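Side-chain contacts in 16S rRNA (adenine(1408)-N(1))-methyltransferase (Escherichia coli, PDB 3P2E), which methylates the N1 position of adenine 1408 in 16S rRNA of assembled 30S subunits with S-adenosyl-L-methionine, conferring resistance to several aminoglycosides: residues I39-L42 with A43-Q47; E171-S175 with G176-D180; K116-R119 with D120-S123; K160-F163 with L164-Q167. All coordinates share one frame; numbering follows the deposited sequence.

How the contacts relate
Along the chain the order is contact 1, contact 3, contact 4, contact 2. The domain has the class I methyltransferase fold, with a seven-stranded sheet in the order 3-2-1-4-5-7-6. Contact 1 ends helix 37-44 of a beta-alpha-beta unit. It lies across the chain's centre from the others, about 27 to 32 Å away between centres. The other three cluster. Contacts 2 and 3 have centres about 10 Å apart and touch, with a probable hydrogen bond from Ser175 to Arg119. Contacts 4 and 2 have centres about 12 Å apart and lie at the two ends of helix 166-175. Contacts 2, 3 and 4 bring helices 119-126, 160-164 and 166-175 together with strand 178-185. Contact 3 lies nearest the cofactor of the three.

Contact 1 of 4, residues I39-L42 with A43-Q47; sequences IYKL and AINDQ
Ala43 and Leu42 lie at the end of helix 37-44, and with Ile44 they make most of this local contact. Ala43 N donates to Ile39 O at 2.9 Å, with 162° at the hydrogen. The methyl group of Ala43 rests close by the same carbonyl, CB to Ile39 O being 3.3 Å. One residue on, Ile44 N donates to Tyr40 O, also at 2.9 Å. The side chain of Ile44 leans on that carbonyl, its CB 3.4 Å from Tyr40 O. Tyr40 has CG anti to the backbone N, chi1 -175°. Its ring leans forward toward the next turn and brings CE2 within 4.5 Å of Ile44 CB, a loose apolar touch. Its hydroxyl bonds to Gly75 O, which ties the far end of the ring to a loop.

Leu42 O receives a weak bond from Asn45 N at 3.2 Å, and Asp46 CB sits 3.8 Å from the same Leu42 O. Leu42 points its CB away from this turn, and its side chain touches Tyr51 of strand 49-54. Ala43 touches Tyr51 too, and also Val80 of strand 80-83. Asp46 turns its carboxylate forward along the chain, to Asn48 N, Thr49 OG1 and Tyr51 OH.

The bonds from Ala43 N and Ile44 N are sound, while Asn45 N gives a weak one to Leu42 O. The chemistry implies a last turn held by backbone bonds, with Ala43 and Leu42 set against Tyr51 of the sheet, while the carboxylate of Asp46 is fixed by several partners as the chain turns into the next strand.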
ATOM      1  N   ILE A  39       5.193   1.875  -6.046  1.00 14.67           N
ATOM      2  CA  ILE A  39       6.050   2.209  -4.918  1.00 17.11           C
ATOM      3  C   ILE A  39       7.395   2.739  -5.407  1.00 15.70           C
ATOM      4  O   ILE A  39       7.986   3.619  -4.780  1.00 16.47           O
ATOM      5  CB  ILE A  39       6.272   0.974  -4.003  1.00 32.03           C
ATOM      6  CG1 ILE A  39       6.717   1.427  -2.613  1.00 38.41           C
ATOM      7  CG2 ILE A  39       7.303   0.045  -4.609  1.00 36.62           C
ATOM      8  CD1 ILE A  39       5.630   2.112  -1.826  1.00 38.29           C
ATOM      9  N   TYR A  40       7.868   2.208  -6.534  1.00 15.47           N
ATOM     10  CA  TYR A  40       9.140   2.643  -7.107  1.00 14.55           C
ATOM     11  C   TYR A  40       9.050   4.126  -7.462  1.00 15.07           C
ATOM     12  O   TYR A  40       9.989   4.882  -7.228  1.00 16.35           O
ATOM     13  CB  TYR A  40       9.472   1.839  -8.372  1.00 16.90           C
ATOM     14  CG  TYR A  40      10.838   2.155  -8.952  1.00 20.27           C
ATOM     15  CD1 TYR A  40      11.957   1.401  -8.603  1.00 19.52           C
ATOM     16  CD2 TYR A  40      11.018   3.243  -9.806  1.00 20.87           C
ATOM     17  CE1 TYR A  40      13.226   1.726  -9.089  1.00 20.78           C
ATOM     18  CE2 TYR A  40      12.283   3.578 -10.295  1.00 22.14           C
ATOM     19  CZ  TYR A  40      13.380   2.817  -9.931  1.00 22.66           C
ATOM     20  OH  TYR A  40      14.634   3.155 -10.395  1.00 22.80           O
ATOM     21  N   LYS A  41       7.921   4.540  -8.028  1.00 16.46           N
ATOM     22  CA  LYS A  41       7.739   5.937  -8.407  1.00 16.52           C
ATOM     23  C   LYS A  41       7.659   6.831  -7.178  1.00 16.48           C
ATOM     24  O   LYS A  41       8.219   7.925  -7.166  1.00 17.75           O
ATOM     25  CB  LYS A  41       6.476   6.113  -9.258  1.00 21.38           C
ATOM     26  CG  LYS A  41       6.248   7.553  -9.711  1.00 24.36           C
ATOM     27  CD  LYS A  41       5.057   7.673 -10.654  1.00 28.32           C
ATOM     28  CE  LYS A  41       4.871   9.111 -11.116  1.00 28.88           C
ATOM     29  NZ  LYS A  41       3.722   9.258 -12.047  1.00 32.06           N
ATOM     30  N   LEU A  42       6.961   6.377  -6.143  1.00 18.25           N
ATOM     31  CA  LEU A  42       6.859   7.175  -4.922  1.00 18.57           C
ATOM     32  C   LEU A  42       8.240   7.368  -4.311  1.00 19.28           C
ATOM     33  O   LEU A  42       8.609   8.472  -3.898  1.00 19.09           O
ATOM     34  CB  LEU A  42       5.970   6.479  -3.893  1.00 17.03           C
ATOM     35  CG  LEU A  42       4.483   6.369  -4.215  1.00 19.52           C
ATOM     36  CD1 LEU A  42       3.770   5.662  -3.065  1.00 21.14           C
ATOM     37  CD2 LEU A  42       3.903   7.755  -4.433  1.00 22.52           C
ATOM     38  N   ALA A  43       8.998   6.279  -4.263  1.00 14.92           N
ATOM     39  CA  ALA A  43      10.333   6.275  -3.683  1.00 15.81           C
ATOM     40  C   ALA A  43      11.323   7.139  -4.445  1.00 17.07           C
ATOM     41  O   ALA A  43      12.133   7.841  -3.842  1.00 16.56           O
ATOM     42  CB  ALA A  43      10.849   4.853  -3.602  1.00 18.97           C
ATOM     43  N   ILE A  44      11.270   7.085  -5.769  1.00 17.11           N
ATOM     44  CA  ILE A  44      12.185   7.877  -6.575  1.00 19.35           C
ATOM     45  C   ILE A  44      11.920   9.375  -6.387  1.00 19.17           C
ATOM     46  O   ILE A  44      12.825  10.193  -6.540  1.00 19.97           O
ATOM     47  CB  ILE A  44      12.070   7.479  -8.081  1.00 25.85           C
ATOM     48  CG1 ILE A  44      13.194   8.120  -8.901  1.00 31.54           C
ATOM     49  CG2 ILE A  44      10.709   7.879  -8.621  1.00 26.35           C
ATOM     50  CD1 ILE A  44      12.935   9.557  -9.320  1.00 34.59           C
ATOM     51  N   ASN A  45      10.693   9.738  -6.029  1.00 18.12           N
ATOM     52  CA  ASN A  45      10.363  11.149  -5.845  1.00 17.96           C
ATOM     53  C   ASN A  45      10.460  11.675  -4.415  1.00 17.07           C
ATOM     54  O   ASN A  45      10.221  12.854  -4.178  1.00 16.73           O
ATOM     55  CB  ASN A  45       8.965  11.440  -6.407  1.00 23.60           C
ATOM     56  CG  ASN A  45       8.905  11.300  -7.918  1.00 26.37           C
ATOM     57  OD1 ASN A  45       8.238  10.410  -8.449  1.00 31.58           O
ATOM     58  ND2 ASN A  45       9.616  12.174  -8.617  1.00 25.83           N
ATOM     59  N   ASP A  46      10.818  10.819  -3.462  1.00 16.88           N
ATOM     60  CA  ASP A  46      10.925  11.250  -2.067  1.00 17.76           C
ATOM     61  C   ASP A  46      11.937  10.392  -1.319  1.00 18.64           C
ATOM     62  O   ASP A  46      11.616   9.306  -0.841  1.00 18.19           O
ATOM     63  CB  ASP A  46       9.542  11.181  -1.406  1.00 18.86           C
ATOM     64  CG  ASP A  46       9.580  11.453   0.085  1.00 20.19           C
ATOM     65  OD1 ASP A  46      10.556  12.050   0.576  1.00 22.14           O
ATOM     66  OD2 ASP A  46       8.611  11.071   0.771  1.00 27.31           O
ATOM     67  N   GLN A  47      13.164  10.893  -1.219  1.00 15.53           N
ATOM     68  CA  GLN A  47      14.238  10.160  -0.570  1.00 16.17           C
ATOM     69  C   GLN A  47      14.332  10.307   0.946  1.00 17.75           C
ATOM     70  O   GLN A  47      15.313   9.868   1.548  1.00 19.40           O
ATOM     71  CB  GLN A  47      15.572  10.533  -1.221  1.00 17.87           C
ATOM     72  CG  GLN A  47      15.705  10.008  -2.647  1.00 18.72           C
ATOM     73  CD  GLN A  47      15.745   8.491  -2.693  1.00 18.75           C
ATOM     74  OE1 GLN A  47      14.964   7.852  -3.399  1.00 21.55           O
ATOM     75  NE2 GLN A  47      16.657   7.907  -1.930  1.00 19.24           N
TER

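Contact 2 of 4, residues E171-S175 with G176-D180; sequences ELSNS and GFRID
Two torsions bring Arg178 over Ser173. Ser173 OG stands anti to its own backbone nitrogen, chi1 179°, and the Arg178 chain bends at chi2, -77°. The guanidinium then lies with one face over the hydroxyl, which sits 3.0 Å from the plane, toward the rim. Ser173 OG is 3.1 Å from Arg178 NH1, but the angle is too poor for a hydrogen bond.

Beneath this, the chain leaves helix 166-175 through a Schellman motif. Gly176 has a positive phi of 106°, which lets the chain reverse out of the helix. Phe177 N bonds to Leu172 O at 2.9 Å, and Gly176 N bonds to Ser173 O at 3.0 Å. Leu172 O also accepts from Ser175 N, and its two donors come from opposite faces of the carbonyl plane.

The apolar partners of the motif meet as well. Leu172 CB lies 4.1 Å from Phe177 CB, and the two side chains run at a slant to each other. Leu172 CD2 reaches Ile179 CD1 at 3.8 Å, the side chains crossing at about a right angle. The Phe177 ring meets Phe137 edge-to-face, and Leu172 also packs on Val212 of strand 209-215.

The backbone bonds close the helix end, and Leu172 packs on Phe177 and Ile179, the apolar contact that goes with this motif. The hydroxyl of Ser173 probably adds contact and at most a weak electrostatic attraction to the guanidinium face.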
ATOM      1  N   GLU A 171     -17.805   1.269  10.985  1.00 19.41           N
ATOM      2  CA  GLU A 171     -17.070   0.014  10.883  1.00 20.50           C
ATOM      3  C   GLU A 171     -15.576   0.280  10.768  1.00 18.61           C
ATOM      4  O   GLU A 171     -14.770  -0.373  11.436  1.00 17.56           O
ATOM      5  CB  GLU A 171     -17.579  -0.786   9.682  1.00 25.52           C
ATOM      6  CG  GLU A 171     -18.975  -1.347   9.916  1.00 28.45           C
ATOM      7  CD  GLU A 171     -19.715  -1.687   8.634  1.00 32.53           C
ATOM      8  OE1 GLU A 171     -20.786  -2.322   8.728  1.00 35.21           O
ATOM      9  OE2 GLU A 171     -19.241  -1.315   7.541  1.00 34.89           O
ATOM     10  N   LEU A 172     -15.198   1.239   9.930  1.00 20.14           N
ATOM     11  CA  LEU A 172     -13.784   1.559   9.790  1.00 18.36           C
ATOM     12  C   LEU A 172     -13.261   2.141  11.096  1.00 19.81           C
ATOM     13  O   LEU A 172     -12.170   1.792  11.549  1.00 18.92           O
ATOM     14  CB  LEU A 172     -13.557   2.546   8.638  1.00 19.28           C
ATOM     15  CG  LEU A 172     -12.954   1.926   7.372  1.00 18.93           C
ATOM     16  CD1 LEU A 172     -13.869   0.833   6.842  1.00 19.97           C
ATOM     17  CD2 LEU A 172     -12.737   3.009   6.320  1.00 18.63           C
ATOM     18  N   SER A 173     -14.046   3.020  11.710  1.00 16.72           N
ATOM     19  CA  SER A 173     -13.636   3.628  12.970  1.00 18.02           C
ATOM     20  C   SER A 173     -13.342   2.554  14.014  1.00 18.19           C
ATOM     21  O   SER A 173     -12.380   2.667  14.783  1.00 17.36           O
ATOM     22  CB  SER A 173     -14.722   4.567  13.492  1.00 24.23           C
ATOM     23  OG  SER A 173     -14.320   5.142  14.721  1.00 27.37           O
ATOM     24  N   ASN A 174     -14.164   1.509  14.034  1.00 22.05           N
ATOM     25  CA  ASN A 174     -13.981   0.417  14.984  1.00 24.53           C
ATOM     26  C   ASN A 174     -12.656  -0.307  14.759  1.00 24.02           C
ATOM     27  O   ASN A 174     -12.101  -0.900  15.686  1.00 25.39           O
ATOM     28  CB  ASN A 174     -15.131  -0.588  14.877  1.00 48.34           C
ATOM     29  CG  ASN A 174     -16.459  -0.004  15.316  1.00 52.90           C
ATOM     30  OD1 ASN A 174     -16.567   0.577  16.398  1.00 57.40           O
ATOM     31  ND2 ASN A 174     -17.481  -0.164  14.483  1.00 55.38           N
ATOM     32  N   SER A 175     -12.157  -0.258  13.526  1.00 20.49           N
ATOM     33  CA  SER A 175     -10.898  -0.909  13.178  1.00 20.76           C
ATOM     34  C   SER A 175      -9.700   0.017  13.347  1.00 20.46           C
ATOM     35  O   SER A 175      -8.556  -0.405  13.166  1.00 21.88           O
ATOM     36  CB  SER A 175     -10.942  -1.418  11.735  1.00 21.27           C
ATOM     37  OG  SER A 175     -11.919  -2.431  11.585  1.00 26.94           O
ATOM     38  N   GLY A 176      -9.968   1.274  13.687  1.00 19.70           N
ATOM     39  CA  GLY A 176      -8.895   2.234  13.883  1.00 20.74           C
ATOM     40  C   GLY A 176      -8.755   3.257  12.768  1.00 19.86           C
ATOM     41  O   GLY A 176      -7.885   4.130  12.824  1.00 21.75           O
ATOM     42  N   PHE A 177      -9.607   3.165  11.753  1.00 17.26           N
ATOM     43  CA  PHE A 177      -9.541   4.109  10.639  1.00 17.74           C
ATOM     44  C   PHE A 177     -10.633   5.177  10.699  1.00 18.03           C
ATOM     45  O   PHE A 177     -11.826   4.872  10.628  1.00 20.17           O
ATOM     46  CB  PHE A 177      -9.619   3.352   9.311  1.00 19.46           C
ATOM     47  CG  PHE A 177      -8.437   2.458   9.053  1.00 19.38           C
ATOM     48  CD1 PHE A 177      -7.191   3.000   8.758  1.00 19.32           C
ATOM     49  CD2 PHE A 177      -8.566   1.072   9.120  1.00 19.99           C
ATOM     50  CE1 PHE A 177      -6.089   2.178   8.532  1.00 19.41           C
ATOM     51  CE2 PHE A 177      -7.470   0.240   8.896  1.00 19.52           C
ATOM     52  CZ  PHE A 177      -6.226   0.796   8.601  1.00 20.64           C
ATOM     53  N   ARG A 178     -10.210   6.433  10.820  1.00 16.80           N
ATOM     54  CA  ARG A 178     -11.128   7.567  10.891  1.00 17.85           C
ATOM     55  C   ARG A 178     -11.196   8.265   9.533  1.00 16.47           C
ATOM     56  O   ARG A 178     -10.256   8.954   9.135  1.00 15.75           O
ATOM     57  CB  ARG A 178     -10.642   8.556  11.945  1.00 20.92           C
ATOM     58  CG  ARG A 178     -10.561   7.995  13.356  1.00 26.08           C
ATOM     59  CD  ARG A 178     -11.934   7.907  13.991  1.00 31.32           C
ATOM     60  NE  ARG A 178     -11.844   7.604  15.416  1.00 37.14           N
ATOM     61  CZ  ARG A 178     -12.871   7.659  16.257  1.00 39.28           C
ATOM     62  NH1 ARG A 178     -14.074   8.009  15.815  1.00 39.83           N
ATOM     63  NH2 ARG A 178     -12.694   7.374  17.540  1.00 40.48           N
ATOM     64  N   ILE A 179     -12.308   8.091   8.832  1.00 16.81           N
ATOM     65  CA  ILE A 179     -12.485   8.701   7.519  1.00 16.33           C
ATOM     66  C   ILE A 179     -12.576  10.223   7.598  1.00 17.61           C
ATOM     67  O   ILE A 179     -13.414  10.766   8.324  1.00 18.38           O
ATOM     68  CB  ILE A 179     -13.769   8.184   6.826  1.00 16.31           C
ATOM     69  CG1 ILE A 179     -13.688   6.667   6.631  1.00 17.82           C
ATOM     70  CG2 ILE A 179     -13.948   8.872   5.477  1.00 17.83           C
ATOM     71  CD1 ILE A 179     -14.943   6.062   6.015  1.00 17.03           C
ATOM     72  N   ASP A 180     -11.710  10.908   6.854  1.00 15.46           N
ATOM     73  CA  ASP A 180     -11.734  12.367   6.820  1.00 16.13           C
ATOM     74  C   ASP A 180     -12.251  12.871   5.478  1.00 16.02           C
ATOM     75  O   ASP A 180     -12.733  14.003   5.371  1.00 16.85           O
ATOM     76  CB  ASP A 180     -10.342  12.942   7.064  1.00 15.84           C
ATOM     77  CG  ASP A 180      -9.843  12.676   8.460  1.00 16.89           C
ATOM     78  OD1 ASP A 180     -10.635  12.848   9.411  1.00 17.85           O
ATOM     79  OD2 ASP A 180      -8.662  12.308   8.605  1.00 17.54           O
TER

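Contact 3 of 4, residues K116-R119 with D120-S123; sequences KPNR and DILS
Asn118 OD1 accepts from Ile121 N at 3.1 Å, nearly straight at 171°. The donor stands above the amide plane rather than in it. With chi1 -173°, Asn118 turns its amide across the start of the helix, where it lies at a slant to the Ile121 side chain. Asn118 CG is 3.4 Å from Ile121 CG1, so the amide packs as well as caps. The carbonyl of Asn118 is used too: Asn118 O accepts from Leu122 N at 3.0 Å.

The next carbonyl, of Arg119, is gripped by both donors of Ser123. Ser123 OG approaches Arg119 O at 2.8 Å and Ser123 N approaches the same oxygen at 2.9 Å, from opposite faces of its plane. Ser175 OG of helix 166-175 also bonds to this oxygen. The backbone of the first turn is thereby well tied.

Before the cap, Pro117 follows a cis peptide bond. Its CB meets Leu122 CD1 at 3.7 Å. Lys116 folds back so that NZ bonds to Pro117 O at 2.9 Å. Pro117 is also packed by Glu171 and Leu172 of helix 166-175. Tyr113 of helix 108-115 touches both Asn118 and Ile121.

Ile121 further touches Ala87 and Glu88, residues of the S-adenosyl-L-methionine site, and its side chain is about 6 Å from the bound S-adenosyl-L-homocysteine. Asn118 is the N-cap of helix 119-126. Pro117 and Leu122, just before the cap and four residues after it, form the hydrophobic staple that often accompanies such a cap.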
ATOM      1  N   LYS A 116     -16.148  -4.611   2.343  1.00 21.78           N
ATOM      2  CA  LYS A 116     -17.192  -5.185   3.195  1.00 22.67           C
ATOM      3  C   LYS A 116     -17.638  -4.281   4.348  1.00 22.55           C
ATOM      4  O   LYS A 116     -18.816  -3.936   4.449  1.00 23.71           O
ATOM      5  CB  LYS A 116     -16.749  -6.554   3.729  1.00 31.06           C
ATOM      6  CG  LYS A 116     -17.866  -7.341   4.401  1.00 35.72           C
ATOM      7  CD  LYS A 116     -17.451  -8.781   4.675  1.00 40.41           C
ATOM      8  CE  LYS A 116     -16.348  -8.871   5.720  1.00 42.47           C
ATOM      9  NZ  LYS A 116     -16.821  -8.457   7.071  1.00 45.49           N
ATOM     10  N   PRO A 117     -16.719  -3.907   5.250  1.00 20.45           N
ATOM     11  CA  PRO A 117     -15.294  -4.251   5.312  1.00 19.73           C
ATOM     12  C   PRO A 117     -15.101  -5.371   6.329  1.00 19.86           C
ATOM     13  O   PRO A 117     -16.027  -5.713   7.063  1.00 18.64           O
ATOM     14  CB  PRO A 117     -14.664  -2.956   5.787  1.00 20.50           C
ATOM     15  CG  PRO A 117     -15.667  -2.507   6.814  1.00 19.62           C
ATOM     16  CD  PRO A 117     -17.004  -2.755   6.127  1.00 22.14           C
ATOM     17  N   ASN A 118     -13.900  -5.935   6.369  1.00 17.17           N
ATOM     18  CA  ASN A 118     -13.579  -6.992   7.322  1.00 17.00           C
ATOM     19  C   ASN A 118     -12.906  -6.251   8.476  1.00 18.69           C
ATOM     20  O   ASN A 118     -11.751  -5.836   8.363  1.00 18.12           O
ATOM     21  CB  ASN A 118     -12.605  -7.989   6.689  1.00 17.92           C
ATOM     22  CG  ASN A 118     -12.357  -9.204   7.561  1.00 18.29           C
ATOM     23  OD1 ASN A 118     -12.030  -9.085   8.741  1.00 18.47           O
ATOM     24  ND2 ASN A 118     -12.502 -10.386   6.975  1.00 18.24           N
ATOM     25  N   ARG A 119     -13.627  -6.078   9.581  1.00 16.17           N
ATOM     26  CA  ARG A 119     -13.086  -5.343  10.720  1.00 17.24           C
ATOM     27  C   ARG A 119     -11.817  -5.919  11.334  1.00 16.62           C
ATOM     28  O   ARG A 119     -10.879  -5.178  11.630  1.00 15.98           O
ATOM     29  CB  ARG A 119     -14.155  -5.179  11.804  1.00 29.62           C
ATOM     30  CG  ARG A 119     -15.314  -4.281  11.387  1.00 34.74           C
ATOM     31  CD  ARG A 119     -16.188  -3.917  12.577  1.00 40.78           C
ATOM     32  NE  ARG A 119     -16.774  -5.093  13.214  1.00 44.64           N
ATOM     33  CZ  ARG A 119     -17.711  -5.855  12.662  1.00 46.48           C
ATOM     34  NH1 ARG A 119     -18.177  -5.567  11.454  1.00 49.54           N
ATOM     35  NH2 ARG A 119     -18.181  -6.908  13.317  1.00 48.14           N
ATOM     36  N   ASP A 120     -11.774  -7.234  11.521  1.00 15.98           N
ATOM     37  CA  ASP A 120     -10.601  -7.860  12.117  1.00 16.94           C
ATOM     38  C   ASP A 120      -9.356  -7.645  11.263  1.00 15.99           C
ATOM     39  O   ASP A 120      -8.304  -7.267  11.777  1.00 16.67           O
ATOM     40  CB  ASP A 120     -10.843  -9.356  12.331  1.00 18.85           C
ATOM     41  CG  ASP A 120      -9.662 -10.051  12.984  1.00 20.29           C
ATOM     42  OD1 ASP A 120      -9.220  -9.605  14.067  1.00 21.53           O
ATOM     43  OD2 ASP A 120      -9.174 -11.051  12.419  1.00 19.84           O
ATOM     44  N   ILE A 121      -9.475  -7.877   9.961  1.00 15.44           N
ATOM     45  CA  ILE A 121      -8.337  -7.692   9.069  1.00 17.07           C
ATOM     46  C   ILE A 121      -7.901  -6.227   9.025  1.00 16.98           C
ATOM     47  O   ILE A 121      -6.706  -5.930   9.095  1.00 17.61           O
ATOM     48  CB  ILE A 121      -8.655  -8.167   7.632  1.00 18.67           C
ATOM     49  CG1 ILE A 121      -9.005  -9.657   7.634  1.00 21.00           C
ATOM     50  CG2 ILE A 121      -7.448  -7.931   6.734  1.00 22.77           C
ATOM     51  CD1 ILE A 121      -7.879 -10.558   8.107  1.00 24.98           C
ATOM     52  N   LEU A 122      -8.857  -5.308   8.912  1.00 16.93           N
ATOM     53  CA  LEU A 122      -8.496  -3.893   8.875  1.00 17.83           C
ATOM     54  C   LEU A 122      -7.813  -3.495  10.181  1.00 17.68           C
ATOM     55  O   LEU A 122      -6.930  -2.636  10.197  1.00 17.35           O
ATOM     56  CB  LEU A 122      -9.726  -3.013   8.621  1.00 20.64           C
ATOM     57  CG  LEU A 122     -10.311  -3.090   7.205  1.00 20.52           C
ATOM     58  CD1 LEU A 122     -11.330  -1.974   7.016  1.00 22.48           C
ATOM     59  CD2 LEU A 122      -9.201  -2.958   6.166  1.00 21.70           C
ATOM     60  N   SER A 123      -8.219  -4.127  11.280  1.00 17.63           N
ATOM     61  CA  SER A 123      -7.610  -3.840  12.570  1.00 19.14           C
ATOM     62  C   SER A 123      -6.130  -4.217  12.520  1.00 18.30           C
ATOM     63  O   SER A 123      -5.286  -3.497  13.067  1.00 19.54           O
ATOM     64  CB  SER A 123      -8.310  -4.620  13.684  1.00 29.32           C
ATOM     65  OG  SER A 123      -9.631  -4.148  13.873  1.00 39.08           O
TER

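Contact 4 of 4, residues K160-F163 with L164-Q167; sequences KAYF and LSEQ
Tyr162 O is gripped by two donors of Ser165. Ser165 OG donates to Tyr162 O at 2.6 Å, in the carbonyl plane. Ser165 N donates to the same oxygen at 3.1 Å, with 154° at the hydrogen, but from well above that plane. Ser165 is the N-cap of helix 166-175, placed directly after helix 160-164. With chi1 67° its OG sits between the backbone N and the carbonyl carbon. There it can donate back to Tyr162 O and also accept a weak capping bond from Tyr168 N. One hydroxyl therefore joins the end of one helix to the start of the next.

Leu164 N makes two weak bonds, to Lys160 O and Ala161 O. The Leu164 side chain adds apolar contact. Its CD1 lies 3.6 Å from Lys160 CG, and the extended lysine chain passes at a slant to Leu164, with Lys160 CE 3.8 Å from the same Leu164 CD1. Both side chains also rest on Val182 of strand 178-185.

On the aromatic side, Tyr162 and Phe163 both meet Tyr168, and the Phe163 ring makes an edge-to-face contact with it. Phe163 also packs on Val182 and on Val212 of strand 209-215. Tyr162 OH bonds to Ile115 O at the end of helix 108-115, while Tyr162 CD2 stands 3.9 Å above the Phe163 ring plane, offset toward its rim.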
ATOM      1  N   LYS A 160     -19.971   6.473  -4.089  1.00 30.31           N
ATOM      2  CA  LYS A 160     -19.495   7.432  -3.107  1.00 29.66           C
ATOM      3  C   LYS A 160     -20.422   7.412  -1.894  1.00 29.29           C
ATOM      4  O   LYS A 160     -19.980   7.583  -0.756  1.00 29.23           O
ATOM      5  CB  LYS A 160     -19.450   8.841  -3.708  1.00 34.08           C
ATOM      6  CG  LYS A 160     -18.837   9.873  -2.777  1.00 35.17           C
ATOM      7  CD  LYS A 160     -18.787  11.258  -3.402  1.00 36.17           C
ATOM      8  CE  LYS A 160     -18.165  12.259  -2.439  1.00 36.04           C
ATOM      9  NZ  LYS A 160     -18.098  13.632  -3.014  1.00 36.58           N
ATOM     10  N   ALA A 161     -21.708   7.186  -2.146  1.00 27.10           N
ATOM     11  CA  ALA A 161     -22.705   7.143  -1.082  1.00 24.98           C
ATOM     12  C   ALA A 161     -22.407   6.023  -0.094  1.00 23.92           C
ATOM     13  O   ALA A 161     -22.529   6.202   1.117  1.00 22.65           O
ATOM     14  CB  ALA A 161     -24.096   6.958  -1.678  1.00 35.74           C
ATOM     15  N   TYR A 162     -22.026   4.863  -0.613  1.00 22.60           N
ATOM     16  CA  TYR A 162     -21.709   3.732   0.248  1.00 22.16           C
ATOM     17  C   TYR A 162     -20.571   4.086   1.201  1.00 21.88           C
ATOM     18  O   TYR A 162     -20.683   3.910   2.417  1.00 20.84           O
ATOM     19  CB  TYR A 162     -21.303   2.516  -0.587  1.00 21.72           C
ATOM     20  CG  TYR A 162     -20.860   1.349   0.264  1.00 22.61           C
ATOM     21  CD1 TYR A 162     -21.754   0.711   1.122  1.00 23.52           C
ATOM     22  CD2 TYR A 162     -19.538   0.901   0.236  1.00 21.19           C
ATOM     23  CE1 TYR A 162     -21.346  -0.344   1.934  1.00 23.49           C
ATOM     24  CE2 TYR A 162     -19.119  -0.155   1.045  1.00 21.41           C
ATOM     25  CZ  TYR A 162     -20.029  -0.771   1.889  1.00 22.88           C
ATOM     26  OH  TYR A 162     -19.629  -1.818   2.685  1.00 22.20           O
ATOM     27  N   PHE A 163     -19.474   4.588   0.643  1.00 20.68           N
ATOM     28  CA  PHE A 163     -18.318   4.953   1.447  1.00 20.87           C
ATOM     29  C   PHE A 163     -18.584   6.133   2.379  1.00 21.64           C
ATOM     30  O   PHE A 163     -17.859   6.335   3.351  1.00 22.35           O
ATOM     31  CB  PHE A 163     -17.119   5.239   0.534  1.00 20.84           C
ATOM     32  CG  PHE A 163     -16.615   4.018  -0.188  1.00 20.33           C
ATOM     33  CD1 PHE A 163     -16.166   2.911   0.529  1.00 19.80           C
ATOM     34  CD2 PHE A 163     -16.609   3.963  -1.578  1.00 21.54           C
ATOM     35  CE1 PHE A 163     -15.717   1.767  -0.129  1.00 18.53           C
ATOM     36  CE2 PHE A 163     -16.164   2.826  -2.244  1.00 20.47           C
ATOM     37  CZ  PHE A 163     -15.717   1.725  -1.520  1.00 20.32           C
ATOM     38  N   LEU A 164     -19.633   6.899   2.087  1.00 27.62           N
ATOM     39  CA  LEU A 164     -20.003   8.047   2.912  1.00 28.58           C
ATOM     40  C   LEU A 164     -21.042   7.678   3.970  1.00 28.41           C
ATOM     41  O   LEU A 164     -21.358   8.487   4.841  1.00 30.08           O
ATOM     42  CB  LEU A 164     -20.571   9.172   2.040  1.00 27.97           C
ATOM     43  CG  LEU A 164     -19.596  10.026   1.224  1.00 30.11           C
ATOM     44  CD1 LEU A 164     -20.376  10.927   0.286  1.00 30.75           C
ATOM     45  CD2 LEU A 164     -18.728  10.851   2.161  1.00 30.55           C
ATOM     46  N   SER A 165     -21.572   6.462   3.896  1.00 25.51           N
ATOM     47  CA  SER A 165     -22.590   6.025   4.847  1.00 24.58           C
ATOM     48  C   SER A 165     -22.070   5.940   6.277  1.00 26.53           C
ATOM     49  O   SER A 165     -20.888   5.675   6.512  1.00 24.53           O
ATOM     50  CB  SER A 165     -23.175   4.668   4.426  1.00 24.67           C
ATOM     51  OG  SER A 165     -22.218   3.624   4.517  1.00 26.24           O
ATOM     52  N   GLU A 166     -22.962   6.172   7.234  1.00 25.43           N
ATOM     53  CA  GLU A 166     -22.603   6.118   8.642  1.00 27.67           C
ATOM     54  C   GLU A 166     -22.134   4.721   9.036  1.00 26.65           C
ATOM     55  O   GLU A 166     -21.215   4.573   9.839  1.00 26.45           O
ATOM     56  CB  GLU A 166     -23.800   6.524   9.507  1.00 53.56           C
ATOM     57  CG  GLU A 166     -24.361   7.903   9.185  1.00 58.88           C
ATOM     58  CD  GLU A 166     -23.315   8.998   9.282  1.00 61.60           C
ATOM     59  OE1 GLU A 166     -22.721   9.161  10.369  1.00 65.03           O
ATOM     60  OE2 GLU A 166     -23.089   9.696   8.272  1.00 64.13           O
ATOM     61  N   GLN A 167     -22.763   3.696   8.466  1.00 26.38           N
ATOM     62  CA  GLN A 167     -22.392   2.317   8.772  1.00 25.54           C
ATOM     63  C   GLN A 167     -20.945   2.021   8.386  1.00 23.38           C
ATOM     64  O   GLN A 167     -20.198   1.437   9.168  1.00 22.28           O
ATOM     65  CB  GLN A 167     -23.316   1.329   8.051  1.00 45.14           C
ATOM     66  CG  GLN A 167     -24.768   1.372   8.499  1.00 50.40           C
ATOM     67  CD  GLN A 167     -25.593   0.237   7.912  1.00 52.60           C
ATOM     68  OE1 GLN A 167     -25.633   0.048   6.694  1.00 54.54           O
ATOM     69  NE2 GLN A 167     -26.258  -0.524   8.778  1.00 51.56           N
TER